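Local atomic coordinates of LPXTG cell wall surface protein (Streptococcus gordonii, PDB entry 4IGB), a protein that is anchored to the streptococcal cell wall and probably serves as a surface adhesin, its N-terminal part, described here, comprising an N1 and an adhesin-like N2 domain. Residues I194-A199 against E272-V277; N66-V71 against H157-N162; I12-D17 against L217-N222; N32-S37 against K88-G93. All coordinates share one frame; numbering follows the deposited sequence.

Contact 1: residues I194-A199 against E272-V277; sequences IDAIDA and ETCSAV. With NA (sodium ion), chain I.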
loop_
_atom_site.group_PDB
_atom_site.type_symbol
_atom_site.label_atom_id
_atom_site.label_comp_id
_atom_site.label_asym_id
_atom_site.label_seq_id
_atom_site.Cartn_x
_atom_site.Cartn_y
_atom_site.Cartn_z
ATOM N N ILE A 194 -9.681 6.835 13.313
ATOM C CA ILE A 194 -8.750 6.867 14.419
ATOM C C ILE A 194 -9.351 7.870 15.383
ATOM O O ILE A 194 -9.030 9.055 15.338
ATOM C CB ILE A 194 -7.344 7.338 13.948
ATOM C CG1 ILE A 194 -6.743 6.344 12.937
ATOM C CG2 ILE A 194 -6.411 7.562 15.143
ATOM C CD1 ILE A 194 -6.691 4.870 13.455
ATOM N N ASP A 195 -10.249 7.412 16.246
ATOM C CA ASP A 195 -11.068 8.371 16.974
ATOM C C ASP A 195 -11.416 7.970 18.409
ATOM O O ASP A 195 -12.196 8.655 19.069
ATOM C CB ASP A 195 -12.359 8.641 16.196
ATOM C CG ASP A 195 -13.416 7.568 16.427
ATOM O OD1 ASP A 195 -13.047 6.418 16.767
ATOM O OD2 ASP A 195 -14.620 7.874 16.270
ATOM N N ALA A 196 -10.841 6.884 18.904
ATOM C CA ALA A 196 -11.214 6.418 20.240
ATOM C C ALA A 196 -10.368 7.044 21.355
ATOM O O ALA A 196 -9.139 6.997 21.318
ATOM C CB ALA A 196 -11.176 4.900 20.305
ATOM N N ILE A 197 -11.040 7.646 22.337
ATOM C CA ILE A 197 -10.382 8.124 23.543
ATOM C C ILE A 197 -11.138 7.614 24.769
ATOM O O ILE A 197 -12.329 7.882 24.912
ATOM C CB ILE A 197 -10.351 9.659 23.587
ATOM C CG1 ILE A 197 -9.707 10.234 22.324
ATOM C CG2 ILE A 197 -9.628 10.151 24.840
ATOM C CD1 ILE A 197 -9.535 11.744 22.369
ATOM N N ASP A 198 -10.479 6.882 25.661
ATOM C CA ASP A 198 -11.224 6.291 26.786
ATOM C C ASP A 198 -11.343 7.194 28.022
ATOM O O ASP A 198 -10.797 8.296 28.060
ATOM C CB ASP A 198 -10.683 4.910 27.178
ATOM C CG ASP A 198 -9.308 4.971 27.800
ATOM O OD1 ASP A 198 -8.889 6.065 28.241
ATOM O OD2 ASP A 198 -8.642 3.909 27.845
ATOM N N ALA A 199 -12.043 6.698 29.041
ATOM C CA ALA A 199 -12.302 7.477 30.250
ATOM C C ALA A 199 -11.015 7.961 30.882
ATOM O O ALA A 199 -11.002 8.975 31.575
ATOM C CB ALA A 199 -13.100 6.658 31.252
ATOM N N GLU A 272 -8.410 1.315 26.386
ATOM C CA GLU A 272 -8.813 0.142 27.159
ATOM C C GLU A 272 -9.747 -0.726 26.322
ATOM O O GLU A 272 -9.935 -1.913 26.595
ATOM C CB GLU A 272 -9.487 0.553 28.474
ATOM C CG GLU A 272 -10.784 1.337 28.299
ATOM C CD GLU A 272 -11.422 1.720 29.633
ATOM O OE1 GLU A 272 -11.078 2.783 30.181
ATOM O OE2 GLU A 272 -12.264 0.950 30.132
ATOM N N THR A 273 -10.329 -0.146 25.281
ATOM C CA THR A 273 -11.190 -0.947 24.415
ATOM C C THR A 273 -11.494 -0.285 23.074
ATOM O O THR A 273 -12.437 0.492 22.949
ATOM C CB THR A 273 -12.510 -1.358 25.123
ATOM O OG1 THR A 273 -13.297 -2.160 24.237
ATOM C CG2 THR A 273 -13.295 -0.144 25.543
ATOM N N CYS A 274 -10.688 -0.603 22.066
ATOM C CA CYS A 274 -10.955 -0.112 20.715
ATOM C C CYS A 274 -10.175 -0.941 19.701
ATOM O O CYS A 274 -9.355 -1.779 20.067
ATOM C CB CYS A 274 -10.619 1.382 20.576
ATOM S SG CYS A 274 -8.846 1.762 20.404
ATOM N N SER A 275 -10.448 -0.711 18.423
ATOM C CA SER A 275 -9.768 -1.447 17.381
ATOM C C SER A 275 -9.907 -0.650 16.108
ATOM O O SER A 275 -10.736 0.261 16.013
ATOM C CB SER A 275 -10.407 -2.827 17.205
ATOM O OG SER A 275 -11.726 -2.699 16.695
ATOM N N ALA A 276 -9.097 -0.981 15.116
ATOM C CA ALA A 276 -9.235 -0.318 13.838
ATOM C C ALA A 276 -9.128 -1.349 12.731
ATOM O O ALA A 276 -8.587 -2.431 12.930
ATOM C CB ALA A 276 -8.194 0.789 13.683
ATOM N N VAL A 277 -9.662 -1.006 11.568
ATOM C CA VAL A 277 -9.764 -1.935 10.466
ATOM C C VAL A 277 -8.844 -1.439 9.358
ATOM O O VAL A 277 -8.772 -0.238 9.112
ATOM C CB VAL A 277 -11.228 -1.989 9.980
ATOM C CG1 VAL A 277 -11.382 -2.898 8.797
ATOM C CG2 VAL A 277 -12.144 -2.440 11.138
HETATM NA NA NA I . -16.105 6.241 14.982
HETATM O O HOH W 1 -17.397 4.819 13.646
HETATM O O HOH W 2 -18.205 6.811 16.379
#

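Contact 2: residues N66-V71 against H157-N162; sequences NFTLKV and HDYIMN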
loop_
_atom_site.group_PDB
_atom_site.type_symbol
_atom_site.label_atom_id
_atom_site.label_comp_id
_atom_site.label_asym_id
_atom_site.label_seq_id
_atom_site.Cartn_x
_atom_site.Cartn_y
_atom_site.Cartn_z
ATOM N N ASN A 66 -9.934 -15.251 14.495
ATOM C CA ASN A 66 -9.624 -14.377 15.616
ATOM C C ASN A 66 -8.323 -14.788 16.280
ATOM O O ASN A 66 -8.039 -15.975 16.403
ATOM C CB ASN A 66 -10.771 -14.422 16.629
ATOM C CG ASN A 66 -10.696 -13.304 17.639
ATOM O OD1 ASN A 66 -10.973 -13.500 18.824
ATOM N ND2 ASN A 66 -10.311 -12.123 17.180
ATOM N N PHE A 67 -7.532 -13.814 16.718
ATOM C CA PHE A 67 -6.251 -14.134 17.358
ATOM C C PHE A 67 -6.100 -13.440 18.705
ATOM O O PHE A 67 -6.250 -12.219 18.810
ATOM C CB PHE A 67 -5.076 -13.753 16.450
ATOM C CG PHE A 67 -5.090 -14.436 15.102
ATOM C CD1 PHE A 67 -4.240 -15.507 14.844
ATOM C CD2 PHE A 67 -5.926 -13.989 14.086
ATOM C CE1 PHE A 67 -4.225 -16.133 13.598
ATOM C CE2 PHE A 67 -5.917 -14.607 12.826
ATOM C CZ PHE A 67 -5.070 -15.687 12.584
ATOM N N THR A 68 -5.799 -14.223 19.733
ATOM C CA THR A 68 -5.585 -13.688 21.079
ATOM C C THR A 68 -4.230 -14.145 21.656
ATOM O O THR A 68 -3.634 -15.099 21.159
ATOM C CB THR A 68 -6.730 -14.099 22.042
ATOM O OG1 THR A 68 -6.641 -15.503 22.315
ATOM C CG2 THR A 68 -8.091 -13.810 21.400
ATOM N N LEU A 69 -3.765 -13.453 22.698
ATOM C CA LEU A 69 -2.509 -13.766 23.362
ATOM C C LEU A 69 -2.755 -14.304 24.775
ATOM O O LEU A 69 -3.432 -13.664 25.578
ATOM C CB LEU A 69 -1.615 -12.516 23.426
ATOM C CG LEU A 69 -1.040 -12.030 22.088
ATOM C CD1 LEU A 69 -0.570 -10.579 22.187
ATOM C CD2 LEU A 69 0.097 -12.946 21.615
ATOM N N LYS A 70 -2.218 -15.490 25.061
ATOM C CA LYS A 70 -2.250 -16.057 26.401
ATOM C C LYS A 70 -1.362 -15.225 27.313
ATOM O O LYS A 70 -0.160 -15.123 27.094
ATOM C CB LYS A 70 -1.744 -17.508 26.382
ATOM C CG LYS A 70 -2.556 -18.446 25.502
ATOM C CD LYS A 70 -1.703 -19.590 24.932
ATOM C CE LYS A 70 -2.470 -20.379 23.873
ATOM N NZ LYS A 70 -1.813 -21.662 23.502
ATOM N N VAL A 71 -1.938 -14.635 28.347
ATOM C CA VAL A 71 -1.132 -13.865 29.281
ATOM C C VAL A 71 -0.710 -14.708 30.488
ATOM O O VAL A 71 -1.327 -15.727 30.800
ATOM C CB VAL A 71 -1.881 -12.620 29.758
ATOM C CG1 VAL A 71 -2.179 -11.705 28.573
ATOM C CG2 VAL A 71 -3.166 -13.023 30.443
ATOM N N HIS A 157 -15.933 -19.437 23.404
ATOM C CA HIS A 157 -14.714 -18.658 23.463
ATOM C C HIS A 157 -15.025 -17.372 24.176
ATOM O O HIS A 157 -15.039 -16.298 23.572
ATOM C CB HIS A 157 -14.192 -18.371 22.061
ATOM C CG HIS A 157 -13.843 -19.600 21.284
ATOM N ND1 HIS A 157 -12.568 -20.124 21.253
ATOM C CD2 HIS A 157 -14.603 -20.410 20.509
ATOM C CE1 HIS A 157 -12.559 -21.207 20.496
ATOM N NE2 HIS A 157 -13.781 -21.404 20.034
ATOM N N ASP A 158 -15.301 -17.498 25.465
ATOM C CA ASP A 158 -15.664 -16.364 26.284
ATOM C C ASP A 158 -14.590 -16.192 27.342
ATOM O O ASP A 158 -14.882 -15.824 28.483
ATOM C CB ASP A 158 -17.037 -16.600 26.927
ATOM C CG ASP A 158 -17.667 -15.324 27.450
ATOM O OD1 ASP A 158 -17.219 -14.234 27.046
ATOM O OD2 ASP A 158 -18.613 -15.406 28.261
ATOM N N TYR A 159 -13.342 -16.462 26.959
ATOM C CA TYR A 159 -12.226 -16.372 27.903
ATOM C C TYR A 159 -11.358 -15.139 27.670
ATOM O O TYR A 159 -10.320 -14.954 28.310
ATOM C CB TYR A 159 -11.378 -17.647 27.875
ATOM C CG TYR A 159 -11.025 -18.128 26.490
ATOM C CD1 TYR A 159 -11.739 -19.156 25.889
ATOM C CD2 TYR A 159 -9.980 -17.545 25.778
ATOM C CE1 TYR A 159 -11.418 -19.599 24.614
ATOM C CE2 TYR A 159 -9.651 -17.975 24.508
ATOM C CZ TYR A 159 -10.370 -19.002 23.929
ATOM O OH TYR A 159 -10.035 -19.427 22.666
ATOM N N ILE A 160 -11.785 -14.286 26.754
ATOM C CA ILE A 160 -10.985 -13.120 26.424
ATOM C C ILE A 160 -11.221 -11.992 27.424
ATOM O O ILE A 160 -12.356 -11.579 27.653
ATOM C CB ILE A 160 -11.278 -12.626 25.004
ATOM C CG1 ILE A 160 -11.261 -13.798 24.023
ATOM C CG2 ILE A 160 -10.266 -11.591 24.607
ATOM C CD1 ILE A 160 -11.631 -13.390 22.598
ATOM N N MET A 161 -10.141 -11.500 28.021
ATOM C CA MET A 161 -10.226 -10.408 28.974
ATOM C C MET A 161 -10.728 -9.111 28.368
ATOM O O MET A 161 -10.365 -8.751 27.245
ATOM C CB MET A 161 -8.863 -10.151 29.601
ATOM C CG MET A 161 -8.328 -11.327 30.371
ATOM S SD MET A 161 -6.767 -10.903 31.152
ATOM C CE MET A 161 -6.302 -12.545 31.705
ATOM N N ASN A 162 -11.546 -8.400 29.144
ATOM C CA ASN A 162 -12.006 -7.063 28.787
ATOM C C ASN A 162 -11.329 -5.976 29.591
ATOM O O ASN A 162 -11.376 -5.995 30.822
ATOM C CB ASN A 162 -13.506 -6.944 29.039
ATOM C CG ASN A 162 -14.311 -7.586 27.972
ATOM O OD1 ASN A 162 -14.651 -6.948 26.972
ATOM N ND2 ASN A 162 -14.619 -8.866 28.152
#

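Contact 3: residues I12-D17 against L217-N222; sequences IKNGTD and LRLMNN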
loop_
_atom_site.group_PDB
_atom_site.type_symbol
_atom_site.label_atom_id
_atom_site.label_comp_id
_atom_site.label_asym_id
_atom_site.label_seq_id
_atom_site.Cartn_x
_atom_site.Cartn_y
_atom_site.Cartn_z
ATOM N N ILE A 12 0.815 16.407 2.244
ATOM C CA ILE A 12 -0.212 17.203 1.599
ATOM C C ILE A 12 -1.460 17.256 2.465
ATOM O O ILE A 12 -1.880 16.247 3.043
ATOM C CB ILE A 12 -0.544 16.649 0.215
ATOM C CG1 ILE A 12 0.713 16.701 -0.676
ATOM C CG2 ILE A 12 -1.715 17.415 -0.425
ATOM C CD1 ILE A 12 0.541 16.025 -2.014
ATOM N N LYS A 13 -2.019 18.454 2.590
ATOM C CA LYS A 13 -3.350 18.592 3.135
ATOM C C LYS A 13 -4.176 19.466 2.208
ATOM O O LYS A 13 -3.876 20.641 2.028
ATOM C CB LYS A 13 -3.319 19.173 4.549
ATOM C CG LYS A 13 -4.719 19.406 5.085
ATOM C CD LYS A 13 -4.787 19.283 6.586
ATOM C CE LYS A 13 -4.010 20.372 7.275
ATOM N NZ LYS A 13 -4.745 20.816 8.507
ATOM N N ASN A 14 -5.206 18.876 1.612
ATOM C CA ASN A 14 -5.995 19.534 0.575
ATOM C C ASN A 14 -7.443 19.018 0.577
ATOM O O ASN A 14 -7.853 18.308 1.503
ATOM C CB ASN A 14 -5.344 19.348 -0.811
ATOM C CG ASN A 14 -5.390 17.910 -1.289
ATOM O OD1 ASN A 14 -6.119 17.098 -0.744
ATOM N ND2 ASN A 14 -4.608 17.589 -2.311
ATOM N N GLY A 15 -8.198 19.367 -0.459
ATOM C CA GLY A 15 -9.618 19.049 -0.523
ATOM C C GLY A 15 -9.947 17.651 -1.028
ATOM O O GLY A 15 -11.125 17.265 -1.084
ATOM N N THR A 16 -8.926 16.880 -1.399
ATOM C CA THR A 16 -9.178 15.534 -1.907
ATOM C C THR A 16 -10.025 14.723 -0.936
ATOM O O THR A 16 -9.755 14.682 0.261
ATOM C CB THR A 16 -7.868 14.768 -2.225
ATOM O OG1 THR A 16 -7.202 15.410 -3.320
ATOM C CG2 THR A 16 -8.165 13.310 -2.601
ATOM N N ASP A 17 -11.058 14.080 -1.464
ATOM C CA ASP A 17 -11.951 13.275 -0.653
ATOM C C ASP A 17 -11.364 11.882 -0.495
ATOM O O ASP A 17 -11.388 11.085 -1.425
ATOM C CB ASP A 17 -13.333 13.186 -1.291
ATOM C CG ASP A 17 -14.324 12.442 -0.420
ATOM O OD1 ASP A 17 -13.905 11.828 0.592
ATOM O OD2 ASP A 17 -15.527 12.473 -0.750
ATOM N N LEU A 217 4.776 9.781 0.405
ATOM C CA LEU A 217 3.720 10.804 0.374
ATOM C C LEU A 217 2.669 10.527 1.446
ATOM O O LEU A 217 2.211 9.378 1.617
ATOM C CB LEU A 217 3.062 10.823 -1.012
ATOM C CG LEU A 217 2.102 11.951 -1.431
ATOM C CD1 LEU A 217 2.000 11.993 -2.955
ATOM C CD2 LEU A 217 0.729 11.796 -0.830
ATOM N N ARG A 218 2.290 11.570 2.169
ATOM C CA ARG A 218 1.233 11.474 3.174
ATOM C C ARG A 218 0.109 12.490 2.886
ATOM O O ARG A 218 0.330 13.715 2.867
ATOM C CB ARG A 218 1.798 11.680 4.584
ATOM C CG ARG A 218 0.762 11.511 5.709
ATOM C CD ARG A 218 0.696 12.752 6.593
ATOM N NE ARG A 218 0.207 13.922 5.858
ATOM C CZ ARG A 218 -0.049 15.098 6.426
ATOM N NH1 ARG A 218 -0.498 16.105 5.694
ATOM N NH2 ARG A 218 0.139 15.265 7.730
ATOM N N LEU A 219 -1.089 11.967 2.658
ATOM C CA LEU A 219 -2.216 12.791 2.275
ATOM C C LEU A 219 -3.229 12.929 3.411
ATOM O O LEU A 219 -3.717 11.925 3.946
ATOM C CB LEU A 219 -2.922 12.200 1.050
ATOM C CG LEU A 219 -4.222 12.924 0.656
ATOM C CD1 LEU A 219 -3.950 14.370 0.271
ATOM C CD2 LEU A 219 -4.974 12.171 -0.461
ATOM N N MET A 220 -3.541 14.173 3.761
ATOM C CA MET A 220 -4.693 14.475 4.608
ATOM C C MET A 220 -5.727 15.319 3.865
ATOM O O MET A 220 -5.392 16.139 3.009
ATOM C CB MET A 220 -4.267 15.261 5.850
ATOM C CG MET A 220 -3.748 14.415 7.008
ATOM S SD MET A 220 -3.209 15.477 8.366
ATOM C CE MET A 220 -2.649 14.235 9.534
ATOM N N ASN A 221 -6.987 15.139 4.237
ATOM C CA ASN A 221 -8.033 16.053 3.815
ATOM C C ASN A 221 -7.990 17.294 4.705
ATOM O O ASN A 221 -7.554 17.222 5.856
ATOM C CB ASN A 221 -9.388 15.346 3.892
ATOM C CG ASN A 221 -10.547 16.259 3.542
ATOM O OD1 ASN A 221 -11.126 16.886 4.412
ATOM N ND2 ASN A 221 -10.872 16.350 2.258
ATOM N N ASN A 222 -8.421 18.433 4.172
ATOM C CA ASN A 222 -8.523 19.672 4.953
ATOM C C ASN A 222 -9.194 19.530 6.327
ATOM O O ASN A 222 -8.904 20.295 7.237
ATOM C CB ASN A 222 -9.277 20.750 4.156
ATOM C CG ASN A 222 -8.451 21.324 3.019
ATOM O OD1 ASN A 222 -7.242 21.519 3.151
ATOM N ND2 ASN A 222 -9.105 21.609 1.897
HETATM O O HOH W 3 -12.759 18.219 0.791
#

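Contact 4: residues N32-S37 against K88-G93; sequences NVSVLS and KFTNIG. With ACT (acetate ion), chain H.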
loop_
_atom_site.group_PDB
_atom_site.type_symbol
_atom_site.label_atom_id
_atom_site.label_comp_id
_atom_site.label_asym_id
_atom_site.label_seq_id
_atom_site.Cartn_x
_atom_site.Cartn_y
_atom_site.Cartn_z
ATOM N N ASN A 32 -7.523 -16.819 2.091
ATOM C CA ASN A 32 -6.195 -16.845 1.476
ATOM C C ASN A 32 -5.042 -16.593 2.461
ATOM O O ASN A 32 -3.880 -16.557 2.072
ATOM C CB ASN A 32 -6.112 -15.957 0.219
ATOM C CG ASN A 32 -6.167 -14.461 0.523
ATOM O OD1 ASN A 32 -6.506 -14.035 1.621
ATOM N ND2 ASN A 32 -5.853 -13.657 -0.485
ATOM N N VAL A 33 -5.366 -16.465 3.742
ATOM C CA VAL A 33 -4.326 -16.297 4.742
ATOM C C VAL A 33 -3.758 -17.652 5.129
ATOM O O VAL A 33 -4.467 -18.662 5.149
ATOM C CB VAL A 33 -4.844 -15.588 6.020
ATOM C CG1 VAL A 33 -5.821 -16.481 6.794
ATOM C CG2 VAL A 33 -3.673 -15.186 6.926
ATOM N N SER A 34 -2.466 -17.675 5.422
ATOM C CA SER A 34 -1.867 -18.825 6.072
ATOM C C SER A 34 -0.977 -18.291 7.166
ATOM O O SER A 34 -0.482 -17.172 7.075
ATOM C CB SER A 34 -1.060 -19.667 5.074
ATOM O OG SER A 34 -0.193 -18.840 4.324
ATOM N N VAL A 35 -0.789 -19.085 8.210
ATOM C CA VAL A 35 0.099 -18.720 9.296
ATOM C C VAL A 35 1.472 -19.329 8.969
ATOM O O VAL A 35 1.600 -20.546 8.926
ATOM C CB VAL A 35 -0.425 -19.276 10.653
ATOM C CG1 VAL A 35 0.606 -19.063 11.779
ATOM C CG2 VAL A 35 -1.780 -18.653 11.020
ATOM N N LEU A 36 2.474 -18.488 8.703
ATOM C CA LEU A 36 3.842 -18.968 8.423
ATOM C C LEU A 36 4.481 -19.452 9.715
ATOM O O LEU A 36 5.136 -20.496 9.765
ATOM C CB LEU A 36 4.704 -17.858 7.812
ATOM C CG LEU A 36 4.234 -17.358 6.436
ATOM C CD1 LEU A 36 5.224 -16.358 5.842
ATOM C CD2 LEU A 36 4.027 -18.522 5.489
ATOM N N SER A 37 4.281 -18.686 10.773
ATOM C CA SER A 37 4.646 -19.162 12.091
ATOM C C SER A 37 3.840 -18.418 13.126
ATOM O O SER A 37 3.384 -17.291 12.895
ATOM C CB SER A 37 6.142 -18.970 12.346
ATOM O OG SER A 37 6.484 -17.591 12.339
ATOM N N LYS A 88 0.987 -14.989 5.778
ATOM C CA LYS A 88 1.028 -14.741 4.349
ATOM C C LYS A 88 -0.387 -14.774 3.781
ATOM O O LYS A 88 -1.181 -15.634 4.150
ATOM C CB LYS A 88 1.890 -15.796 3.657
ATOM C CG LYS A 88 1.950 -15.658 2.138
ATOM C CD LYS A 88 2.795 -16.776 1.530
ATOM C CE LYS A 88 3.010 -16.548 0.034
ATOM N NZ LYS A 88 3.564 -17.751 -0.644
ATOM N N PHE A 89 -0.712 -13.836 2.892
ATOM C CA PHE A 89 -1.963 -13.907 2.148
ATOM C C PHE A 89 -1.533 -14.225 0.739
ATOM O O PHE A 89 -0.836 -13.437 0.102
ATOM C CB PHE A 89 -2.741 -12.582 2.179
ATOM C CG PHE A 89 -3.189 -12.171 3.551
ATOM C CD1 PHE A 89 -2.336 -11.464 4.393
ATOM C CD2 PHE A 89 -4.474 -12.471 4.000
ATOM C CE1 PHE A 89 -2.757 -11.071 5.680
ATOM C CE2 PHE A 89 -4.902 -12.086 5.272
ATOM C CZ PHE A 89 -4.052 -11.379 6.113
ATOM N N THR A 90 -1.911 -15.406 0.265
ATOM C CA THR A 90 -1.459 -15.849 -1.035
ATOM C C THR A 90 -2.394 -15.337 -2.134
ATOM O O THR A 90 -3.623 -15.508 -2.061
ATOM C CB THR A 90 -1.316 -17.381 -1.082
ATOM O OG1 THR A 90 -0.440 -17.806 -0.031
ATOM C CG2 THR A 90 -0.730 -17.825 -2.439
ATOM N N ASN A 91 -1.811 -14.700 -3.144
ATOM C CA ASN A 91 -2.586 -14.186 -4.279
ATOM C C ASN A 91 -3.671 -13.183 -3.855
ATOM O O ASN A 91 -4.868 -13.498 -3.839
ATOM C CB ASN A 91 -3.211 -15.330 -5.090
ATOM C CG ASN A 91 -3.959 -14.819 -6.325
ATOM O OD1 ASN A 91 -3.777 -13.673 -6.722
ATOM N ND2 ASN A 91 -4.808 -15.655 -6.917
ATOM N N ILE A 92 -3.234 -11.975 -3.516
ATOM C CA ILE A 92 -4.128 -10.893 -3.132
ATOM C C ILE A 92 -4.582 -10.107 -4.360
ATOM O O ILE A 92 -5.372 -9.163 -4.262
ATOM C CB ILE A 92 -3.415 -9.943 -2.159
ATOM C CG1 ILE A 92 -2.344 -9.147 -2.887
ATOM C CG2 ILE A 92 -2.788 -10.737 -1.024
ATOM C CD1 ILE A 92 -1.497 -8.304 -1.943
ATOM N N GLY A 93 -4.084 -10.501 -5.524
ATOM C CA GLY A 93 -4.499 -9.858 -6.757
ATOM C C GLY A 93 -3.499 -10.112 -7.859
ATOM O O GLY A 93 -2.394 -10.610 -7.619
HETATM C C ACT H . 8.598 -15.191 10.755
HETATM O O ACT H . 9.068 -14.040 10.922
HETATM O OXT ACT H . 8.509 -15.875 11.790
HETATM C CH3 ACT H . 8.154 -15.714 9.418
HETATM O O HOH W 4 -1.434 -18.032 2.173
#

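Contact 1: residues I194-A199 against E272-V277
E272 meets D198 where the loop 194-199 runs back along the segment 272-277, the two end-to-end directions being 166° apart. The backbone N of E272 donates to OD2 of D198 at 3.0 Å, a fairly straight bond (156° at the hydrogen) that reaches the carboxylate on its anti side. An aspartate suits this place because its short side chain carries two acceptors: OD1 takes the backbone N atoms of N200 and L202, bracing the turn, while OD2 spans the gap. The E272 side chain then leans back over D198, with CG 3.4 Å from OD2 of D198 and OE1 3.6 Å from the same oxygen. The carboxylate planes stand 76° apart, and two acidic groups this close would probably raise the proton affinity of at least one. Further on, CB of C274 touches CB of A196 at 3.6 Å; both residues are small enough to let the chains approach. At A276 the packing thins, its CB lying 4.4 Å from CD1 of I194, whose branch bends back toward the strand. Between I194 and A196, D195 binds the sodium ion through OD2 at 2.6 Å, a site shared with OD1 of D193, the backbone O of T243 and water molecules. The strand 275-282 pairs with strand 144-148, C274 and A276 also touch Y268 of strand 263-269, and the loop is fastened by backbone bonds to S253 and E204.

Contact 2: residues N66-V71 against H157-N162
I160 lays its side chain against T68, the two crossing at an angle, and its path shows how the loop 157-162 sits against the strand 63-70. From CB the chain divides. CG2 takes the branch anti to the backbone N, while CG1, beside that N (chi1 -48°), leads to the strand and comes within 4.1 Å of CG2 of T68. At the tip, CD1 touches CG2 of T68 and, also at 3.8 Å, OD1 of N66; the residue further packs on F45 of the adjacent strand 42-48. A branched aliphatic chain fits here because it offers methyl and methylene surface to the methyl of T68 and to F45. The polar ends around it are served by others: ND2 of N66 is bonded to E132, and OG1 of T68 to D43. That hydroxyl also lies at the edge of the Y159 ring, 4.5 Å from CE2. Y159 shares the D43 carboxylate through its OH, which accepts from ND1 of H157 at 3.0 Å, nearly in the imidazole plane. At the other end, CE of the extended M161 reaches CG2 of V71 at 3.4 Å, an unusually tight methyl contact. F67 and L69 point to the other side of the strand, against strand 79-95 of the eight-stranded sheet, consistent with a β-sandwich in which the loop covers the face of the six-stranded sheet turned away from the eight-stranded one.

Contact 3: residues I12-D17 against L217-N222
I12 bonds to both R218 and M220, opening a ladder of backbone hydrogen bonds between parallel strands. N of I12 donates to O of R218 at 2.8 Å, O of I12 accepts from N of M220 at 2.8 Å, and the rungs continue from N of N14 to O of M220 and from N of N222 to O of N14. The last is short at 2.7 Å but bent, 138° at the hydrogen.

Side chains add bonds to backbone oxygens, the first from R218. It sends NH1 to O of I12 at 3.0 Å, approaching from above the carbonyl plane, so this oxygen is gripped by two donors. Arginine suits this place because separate N-H groups serve O of I12 and OE1 of Q228, while its flat face receives CG of M220. Strand 10-14 is an outermost strand of a mixed four-stranded sheet, with 215-221 next to it and 256-259 beyond.

Past N14 the chain leaves that edge through an Asx turn, OD1 of N14 accepting from N of T16 at 2.9 Å. Here N221, with CG anti to the backbone N (chi1 177°), extends ND2 to O of T16 at 2.8 Å, while a water joins ND2 to O of G15. Asparagine provides the amide donor for this reach and an acceptor for N of A223.

Apolar contacts gather about L219. CD1 touches CG2 of I12 at 3.8 Å and lies 3.6 Å from OD1 of N14, the Asx-turn oxygen; CD2 meets CG2 of T16, the two side chains crossing at about a right angle.

Contact 4: residues N32-S37 against K88-G93
V33 and F89 form a non-hydrogen-bonded pair in the antiparallel ladder that joins edge strand 33-38 to strand 79-95 of the eight-stranded sheet. CG2 of V33, anti to the backbone N, rests over one face of the F89 ring, 4.0 Å from its centroid and only 22° off the normal, a CH-pi contact; the branch at CB lets valine present CG2 to the ring while CB itself lies 3.6 Å from CE2 of F89. At the ring's edge, in plane, OD1 of N32 lies 3.5 Å from CD2 of F89. The neighbouring pair, S34 and K88, is hydrogen-bonded: N of S34 to O of K88 at 2.7 Å, and N of K88 to O of S34. N of T90 then donates to O of N32. K88 points to the sheet face opposite V33 and F89, and at the corner of the chain L36 packs on its base, CD2 of L36 3.9 Å from CB of K88.

Beyond this shell, the N32 amide is set by the loop before it, ND2 bonding to O of N27 and OD1 to N of N29, with only weak bonds to O of T90 and O of N91. I136 lies against both V33 and F89. L36 and S37 form a classic bulge facing S86, and OG of S37 donates to OXT of an acetate at 2.7 Å.

All four contacts fall within the Sgo0707 N-terminal domain. Contacts 1 and 2 both reach the six-stranded sheet, through strands 275-282 and 63-70, their centres about 18 Å apart and nearest atoms about 5 Å apart. Contact 4 belongs to the eight-stranded sheet, yet its nearest atoms come within about 4 Å of contact 2, where the F67 ring approaches V35. Contact 3 stands apart on the four-stranded sheet, its centre about 32 Å from that of contact 4 across the middle of the chain. The sodium ion belongs to contact 1, whose centre lies about 23 Å from that of contact 3; the acetate at contact 4 is probably from the crystallisation liquor.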